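Local coordinates for galactose mutarotase related enzyme (Lactobacillus casei, PDB 3Q1N), which probably binds carbohydrates and may act as an isomerase that interconverts the anomers of aldose sugars, at residues A[24-27]-A[28-31]; A[98-101]-A[102-105]; A[198-201]-A[202-206]. All coordinates share one frame; numbering follows the deposited sequence. Where two conformers were deposited one is given.

In the fold
All three contacts are local, each within one continuous piece of chain. They follow one another in series; none nests in or crosses another. Contact 1 comes first and closes the tight turn from strand 20-26 into strand 31-32, at the edge of a four-stranded antiparallel sheet. Contact 2 winds the short helix 99-104, which links strands 90-96 and 109-118, neighbours in the nine-stranded sheet. Contact 3 winds helix 200-203, between strand 195-197 of that large sheet and strand 208-210 of the six-stranded one. Contacts 2 and 3 lie on opposite sides of the chain's centre, their own centres about 36 Å apart. Contacts 1 and 2 are about 39 Å apart between centres.

Contact 1: A[24-27]-A[28-31]; sequences LVNK and ADNY. With EDO (1,2-ethanediol), chain I.
A beta-hairpin turn brings Asn26 and Tyr31 together as an antiparallel hydrogen-bonded pair. Asn26 N donates to Tyr31 O at 2.9 Å. The return bond, Tyr31 N to Asn26 O, is weak at 3.2 Å. Just before the pair, Val25 CA makes a CA-H...O contact with Tyr31 O at 3.2 Å.

The side chains of Asn26 and Asp29 meet nearly at right angles, with amide and carboxylate planes 86° apart. Asn26 ND2 gives a straight bond to Asp29 OD1 at 2.9 Å. Asp29 OD1 lies close to the Asn26 amide plane, but ND2 meets it from above the carboxylate plane. Asn26 has two conformers, so this bond is certain for only one of them. Tyr31 N reaches Asp29 OD1 from the opposite face, at 3.1 Å. This second bond makes an Asx turn. Asp29 CG sits between its backbone N and carbonyl carbon (chi1 62°), which brings OD1 within reach of Tyr31 N, two residues on. The turn thus links strands 20-26 and 31-32, with OD1 gripped by two N-H groups. Asp29 OD2 bonds to His227. A water bridges Asn26 OD1, to which it donates, and Ala28 N, from which it accepts. Val25 CG1 touches Asn30 OD1 at 3.6 Å.

Tyr31 CG lies anti to the backbone N (chi1 176°), and the ring leads away from the turn. It stacks on His227 and meets Tyr33 edge-to-face. A 1,2-ethanediol, probably from the crystallisation liquor, holds Tyr31 OH through its O1 at 2.8 Å. A leucine here would probably leave His227 without its stacking partner, Tyr33 without its edge-to-face mate and the diol without its hydroxyl.

Contact 2: A[98-101]-A[102-105]; sequences NAET and LKKF
Leu102 N donates to Asn98 O at 2.9 Å, the i-to-i-4 bond that opens a short, weakly bonded helix. The following bonds span only three residues: Lys103 N to Glu100 O, and Lys104 N to Thr101 O. Phe105 N adds a weak bond to Thr101 O.

Asn98 is the N-cap, and it forms a capping box with Thr101. Thr101 N donates to Asn98 OD1 at 3.0 Å, from above the plane of the amide carbonyl. In return, Asn98 N gives an almost straight bond to Thr101 OG1, also at 3.0 Å. Thr101 OG1 lies between its own backbone N and carbonyl carbon (chi1 73°), which turns the hydroxyl back to Asn98 N. Thr101 OG1 also donates to a water at 2.8 Å, and this water donates to Phe105 O. The hydroxyl therefore joins the cap to the chain leaving the helix. This helix bridges strands 90-96 and 109-118, adjacent antiparallel strands of the nine-stranded sheet. Thr101 packs on Phe75 and Tyr79, and Phe105 meets the ring of Phe107.

The outer side carries the charges. Glu100 and Lys103 run side by side, pointing the same way. Lys103 NZ forms a salt bridge with Glu100 OE1 at 2.8 Å, coming from above the carboxylate plane. Lys103 is bent at its third torsion (-86°), and Lys103 CE passes Ala99 O at 3.6 Å. Glu100 lies in the first turn, where its negative charge would probably interact favourably with the helix dipole. A second water donates to Glu100 O and accepts from Lys104 NZ. Leu102 CG rests against Asn98 O at 3.3 Å.

Contact 3: A[198-201]-A[202-206]; sequences LTHD and LLDGG
Leu203 N bonds to Thr199 O and Asp204 N to His200 O, each at 2.8 Å, so the backbone makes a single turn of helix. A type I beta turn from Leu203 to Gly206 follows, closed by Gly206 N to Leu203 O. Gly206 has a positive phi (110°), where a side chain would jam against the carbonyl oxygen of Gly205.

Thr199 is the N-cap. Its OG1 accepts from Leu202 N at 2.9 Å. The hydroxyl sits between the backbone N and the carbonyl carbon (chi1 64°), which directs it over the open end of the helix. Thr199 N is buried and has no partner. The side chains of Thr199 and Leu202 cross at about a right angle, with Leu202 CB 3.5 Å from Thr199 OG1.

One turn on, Asp204 OD1 lies at the edge of the His200 ring, near its plane. His200 ND1 is 3.5 Å from Asp204 OD1, with ring and carboxylate planes 35° apart. A water bridges the two from one side. It donates to Asp204 OD1 at 2.8 Å and bonds to His200 ND1. Asp204 OD1 also accepts from His246 N. Leu198 and Leu202 lie alongside each other, meeting through their CD2 atoms at 4.0 Å.

The His200 ring stacks on Phe156, and Leu203 packs on the same residue. Leu202 and Leu203 both press on Val208 of strand 208-210, while Leu198 and Leu203 rest on Ile241 of strand 238-242.

Contact 1: A[24-27]-A[28-31]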
loop_
_atom_site.group_PDB
_atom_site.type_symbol
_atom_site.label_atom_id
_atom_site.label_comp_id
_atom_site.label_asym_id
_atom_site.label_seq_id
_atom_site.Cartn_x
_atom_site.Cartn_y
_atom_site.Cartn_z
ATOM N N LEU A 24 9.745 -5.174 11.030
ATOM C CA LEU A 24 10.932 -5.074 10.202
ATOM C C LEU A 24 11.978 -4.319 11.002
ATOM O O LEU A 24 11.807 -3.147 11.345
ATOM C CB LEU A 24 10.559 -4.344 8.906
ATOM C CG LEU A 24 11.483 -4.299 7.704
ATOM C CD1 LEU A 24 11.831 -5.741 7.242
ATOM C CD2 LEU A 24 10.833 -3.531 6.598
ATOM N N VAL A 25 13.036 -5.018 11.355
ATOM C CA VAL A 25 13.914 -4.583 12.414
ATOM C C VAL A 25 15.332 -4.510 11.910
ATOM O O VAL A 25 15.799 -5.433 11.238
ATOM C CB VAL A 25 13.843 -5.554 13.636
ATOM C CG1 VAL A 25 14.985 -5.319 14.671
ATOM C CG2 VAL A 25 12.498 -5.459 14.311
ATOM N N ASN A 26 15.972 -3.381 12.205
ATOM C CA ASN A 26 17.413 -3.225 12.030
ATOM C C ASN A 26 18.124 -3.862 13.215
ATOM O O ASN A 26 18.021 -3.361 14.358
ATOM C CB ASN A 26 17.756 -1.741 11.942
ATOM C CG ASN A 26 19.195 -1.499 11.522
ATOM O OD1 ASN A 26 19.617 -1.929 10.434
ATOM N ND2 ASN A 26 19.942 -0.772 12.358
ATOM N N LYS A 27 18.825 -4.989 12.986
ATOM C CA LYS A 27 19.435 -5.742 14.092
ATOM C C LYS A 27 20.540 -4.977 14.809
ATOM O O LYS A 27 20.716 -5.154 15.984
ATOM C CB LYS A 27 20.020 -7.083 13.598
ATOM C CG LYS A 27 18.968 -8.114 13.168
ATOM C CD LYS A 27 19.629 -9.448 12.823
ATOM C CE LYS A 27 18.622 -10.511 12.512
ATOM N NZ LYS A 27 19.420 -11.752 12.144
ATOM N N ALA A 28 21.271 -4.135 14.096
ATOM C CA ALA A 28 22.398 -3.384 14.699
ATOM C C ALA A 28 21.996 -2.558 15.924
ATOM O O ALA A 28 22.795 -2.404 16.880
ATOM C CB ALA A 28 23.057 -2.489 13.663
ATOM N N ASP A 29 20.779 -2.024 15.930
ATOM C CA ASP A 29 20.299 -1.248 17.094
ATOM C C ASP A 29 18.890 -1.616 17.547
ATOM O O ASP A 29 18.270 -0.898 18.347
ATOM C CB ASP A 29 20.400 0.249 16.793
ATOM C CG ASP A 29 19.526 0.690 15.599
ATOM O OD1 ASP A 29 18.857 -0.156 14.982
ATOM O OD2 ASP A 29 19.527 1.910 15.283
ATOM N N ASN A 30 18.382 -2.750 17.052
ATOM C CA ASN A 30 17.025 -3.193 17.312
ATOM C C ASN A 30 15.914 -2.170 16.972
ATOM O O ASN A 30 14.821 -2.208 17.550
ATOM C CB ASN A 30 16.901 -3.613 18.775
ATOM C CG ASN A 30 15.748 -4.492 19.019
ATOM O OD1 ASN A 30 15.466 -5.429 18.242
ATOM N ND2 ASN A 30 15.026 -4.212 20.116
ATOM N N TYR A 31 16.170 -1.322 16.001
ATOM C CA TYR A 31 15.167 -0.331 15.566
ATOM C C TYR A 31 14.042 -0.965 14.744
ATOM O O TYR A 31 14.308 -1.672 13.769
ATOM C CB TYR A 31 15.826 0.785 14.772
ATOM C CG TYR A 31 14.832 1.777 14.219
ATOM C CD1 TYR A 31 14.323 2.771 15.015
ATOM C CD2 TYR A 31 14.429 1.733 12.904
ATOM C CE1 TYR A 31 13.402 3.688 14.538
ATOM C CE2 TYR A 31 13.545 2.655 12.403
ATOM C CZ TYR A 31 13.008 3.624 13.230
ATOM O OH TYR A 31 12.098 4.545 12.764
HETATM C C1 EDO I . 11.123 4.708 9.033
HETATM O O1 EDO I . 12.202 4.571 9.959
HETATM C C2 EDO I . 11.144 6.090 8.401
HETATM O O2 EDO I . 10.979 7.097 9.411
HETATM O O HOH W 1 21.578 -4.074 11.066
#

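Contact 2: A[98-101]-A[102-105]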
loop_
_atom_site.group_PDB
_atom_site.type_symbol
_atom_site.label_atom_id
_atom_site.label_comp_id
_atom_site.label_asym_id
_atom_site.label_seq_id
_atom_site.Cartn_x
_atom_site.Cartn_y
_atom_site.Cartn_z
ATOM N N ASN A 98 -12.108 -18.082 -2.300
ATOM C CA ASN A 98 -12.886 -18.977 -1.463
ATOM C C ASN A 98 -14.381 -18.659 -1.643
ATOM O O ASN A 98 -14.751 -17.700 -2.332
ATOM C CB ASN A 98 -12.368 -18.919 -0.022
ATOM C CG ASN A 98 -12.565 -17.577 0.632
ATOM O OD1 ASN A 98 -13.640 -17.090 0.701
ATOM N ND2 ASN A 98 -11.471 -16.998 1.181
ATOM N N ALA A 99 -15.260 -19.456 -1.047
ATOM C CA ALA A 99 -16.691 -19.263 -1.191
ATOM C C ALA A 99 -17.191 -17.872 -0.786
ATOM O O ALA A 99 -18.107 -17.347 -1.414
ATOM C CB ALA A 99 -17.477 -20.384 -0.398
ATOM N N GLU A 100 -16.522 -17.255 0.194
ATOM C CA GLU A 100 -16.852 -15.929 0.651
ATOM C C GLU A 100 -16.395 -14.857 -0.359
ATOM O O GLU A 100 -17.142 -13.975 -0.709
ATOM C CB GLU A 100 -16.279 -15.670 2.075
ATOM C CG GLU A 100 -16.392 -16.879 3.091
ATOM C CD GLU A 100 -17.824 -17.229 3.462
ATOM O OE1 GLU A 100 -18.706 -16.418 3.112
ATOM O OE2 GLU A 100 -18.065 -18.295 4.129
ATOM N N THR A 101 -15.153 -14.946 -0.821
ATOM C CA THR A 101 -14.641 -13.974 -1.790
ATOM C C THR A 101 -15.450 -14.047 -3.076
ATOM O O THR A 101 -15.683 -13.038 -3.730
ATOM C CB THR A 101 -13.158 -14.129 -2.076
ATOM O OG1 THR A 101 -12.895 -15.283 -2.882
ATOM C CG2 THR A 101 -12.306 -14.189 -0.751
ATOM N N LEU A 102 -15.866 -15.265 -3.483
ATOM C CA LEU A 102 -16.646 -15.402 -4.727
ATOM C C LEU A 102 -17.992 -14.649 -4.706
ATOM O O LEU A 102 -18.473 -14.240 -5.762
ATOM C CB LEU A 102 -16.882 -16.867 -5.062
ATOM C CG LEU A 102 -15.655 -17.621 -5.520
ATOM C CD1 LEU A 102 -15.949 -19.127 -5.487
ATOM C CD2 LEU A 102 -15.204 -17.141 -6.921
ATOM N N LYS A 103 -18.552 -14.415 -3.518
ATOM C CA LYS A 103 -19.783 -13.607 -3.386
ATOM C C LYS A 103 -19.536 -12.133 -3.653
ATOM O O LYS A 103 -20.451 -11.428 -4.129
ATOM C CB LYS A 103 -20.419 -13.790 -1.990
ATOM C CG LYS A 103 -20.953 -15.213 -1.805
ATOM C CD LYS A 103 -21.639 -15.494 -0.405
ATOM C CE LYS A 103 -20.621 -15.921 0.695
ATOM N NZ LYS A 103 -21.171 -16.860 1.799
ATOM N N LYS A 104 -18.319 -11.680 -3.373
ATOM C CA LYS A 104 -17.947 -10.291 -3.591
ATOM C C LYS A 104 -17.348 -10.066 -4.977
ATOM O O LYS A 104 -17.394 -8.967 -5.463
ATOM C CB LYS A 104 -16.928 -9.804 -2.551
ATOM C CG LYS A 104 -17.509 -9.684 -1.152
ATOM C CD LYS A 104 -16.493 -9.131 -0.197
ATOM C CE LYS A 104 -17.098 -8.831 1.167
ATOM N NZ LYS A 104 -17.349 -10.089 1.935
ATOM N N PHE A 105 -16.732 -11.105 -5.541
ATOM C CA PHE A 105 -15.787 -10.971 -6.623
ATOM C C PHE A 105 -15.758 -12.346 -7.320
ATOM O O PHE A 105 -15.112 -13.287 -6.848
ATOM C CB PHE A 105 -14.446 -10.580 -6.019
ATOM C CG PHE A 105 -13.343 -10.278 -7.005
ATOM C CD1 PHE A 105 -13.393 -9.154 -7.862
ATOM C CD2 PHE A 105 -12.229 -11.138 -7.121
ATOM C CE1 PHE A 105 -12.300 -8.840 -8.735
ATOM C CE2 PHE A 105 -11.166 -10.822 -7.986
ATOM C CZ PHE A 105 -11.203 -9.723 -8.784
HETATM O O HOH W 2 -18.669 -12.520 1.122
HETATM O O HOH W 3 -13.023 -14.372 -5.537
#

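Contact 3: A[198-201]-A[202-206]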
loop_
_atom_site.group_PDB
_atom_site.type_symbol
_atom_site.label_atom_id
_atom_site.label_comp_id
_atom_site.label_asym_id
_atom_site.label_seq_id
_atom_site.Cartn_x
_atom_site.Cartn_y
_atom_site.Cartn_z
ATOM N N LEU A 198 5.899 16.682 5.098
ATOM C CA LEU A 198 4.805 15.844 5.586
ATOM C C LEU A 198 4.360 16.358 6.963
ATOM O O LEU A 198 5.039 16.158 7.979
ATOM C CB LEU A 198 5.258 14.378 5.652
ATOM C CG LEU A 198 5.742 13.807 4.314
ATOM C CD1 LEU A 198 6.163 12.342 4.473
ATOM C CD2 LEU A 198 4.666 13.923 3.216
ATOM N N THR A 199 3.237 17.068 6.969
ATOM C CA THR A 199 2.774 17.786 8.136
ATOM C C THR A 199 1.335 17.369 8.408
ATOM O O THR A 199 0.642 16.803 7.529
ATOM C CB THR A 199 2.807 19.289 7.906
ATOM O OG1 THR A 199 1.895 19.605 6.858
ATOM C CG2 THR A 199 4.219 19.760 7.550
ATOM N N HIS A 200 0.882 17.652 9.620
ATOM C CA HIS A 200 -0.532 17.435 9.929
ATOM C C HIS A 200 -1.402 18.385 9.136
ATOM O O HIS A 200 -2.487 18.009 8.719
ATOM C CB HIS A 200 -0.806 17.531 11.426
ATOM C CG HIS A 200 -0.413 16.297 12.169
ATOM N ND1 HIS A 200 -1.066 15.094 12.010
ATOM C CD2 HIS A 200 0.585 16.069 13.047
ATOM C CE1 HIS A 200 -0.481 14.180 12.766
ATOM N NE2 HIS A 200 0.516 14.745 13.410
ATOM N N ASP A 201 -0.912 19.611 8.918
ATOM C CA ASP A 201 -1.586 20.551 8.022
ATOM C C ASP A 201 -1.874 19.932 6.645
ATOM O O ASP A 201 -2.971 20.096 6.118
ATOM C CB ASP A 201 -0.782 21.844 7.858
ATOM C CG ASP A 201 -1.002 22.842 9.011
ATOM O OD1 ASP A 201 -1.814 22.587 9.925
ATOM O OD2 ASP A 201 -0.339 23.891 8.993
ATOM N N LEU A 202 -0.903 19.219 6.076
ATOM C CA LEU A 202 -1.107 18.493 4.825
ATOM C C LEU A 202 -2.051 17.292 5.039
ATOM O O LEU A 202 -3.022 17.092 4.287
ATOM C CB LEU A 202 0.229 17.977 4.274
ATOM C CG LEU A 202 0.172 17.097 2.998
ATOM C CD1 LEU A 202 -0.340 17.883 1.781
ATOM C CD2 LEU A 202 1.526 16.402 2.724
ATOM N N LEU A 203 -1.752 16.468 6.034
ATOM C CA LEU A 203 -2.387 15.125 6.079
ATOM C C LEU A 203 -3.763 15.070 6.753
ATOM O O LEU A 203 -4.490 14.091 6.582
ATOM C CB LEU A 203 -1.424 14.099 6.704
ATOM C CG LEU A 203 -0.154 13.884 5.873
ATOM C CD1 LEU A 203 0.879 13.130 6.691
ATOM C CD2 LEU A 203 -0.462 13.171 4.517
ATOM N N ASP A 204 -4.119 16.096 7.506
ATOM C CA ASP A 204 -5.375 16.088 8.263
ATOM C C ASP A 204 -6.591 16.073 7.373
ATOM O O ASP A 204 -7.667 15.659 7.820
ATOM C CB ASP A 204 -5.430 17.263 9.255
ATOM C CG ASP A 204 -4.687 16.967 10.561
ATOM O OD1 ASP A 204 -4.269 15.821 10.766
ATOM O OD2 ASP A 204 -4.481 17.876 11.388
ATOM N N GLY A 205 -6.431 16.476 6.113
ATOM C CA GLY A 205 -7.505 16.445 5.123
ATOM C C GLY A 205 -7.675 15.113 4.409
ATOM O O GLY A 205 -8.452 15.006 3.439
ATOM N N GLY A 206 -6.934 14.097 4.845
ATOM C CA GLY A 206 -7.059 12.781 4.265
ATOM C C GLY A 206 -5.864 12.367 3.464
ATOM O O GLY A 206 -4.890 13.128 3.284
HETATM O O HOH W 4 -2.720 13.686 9.750
#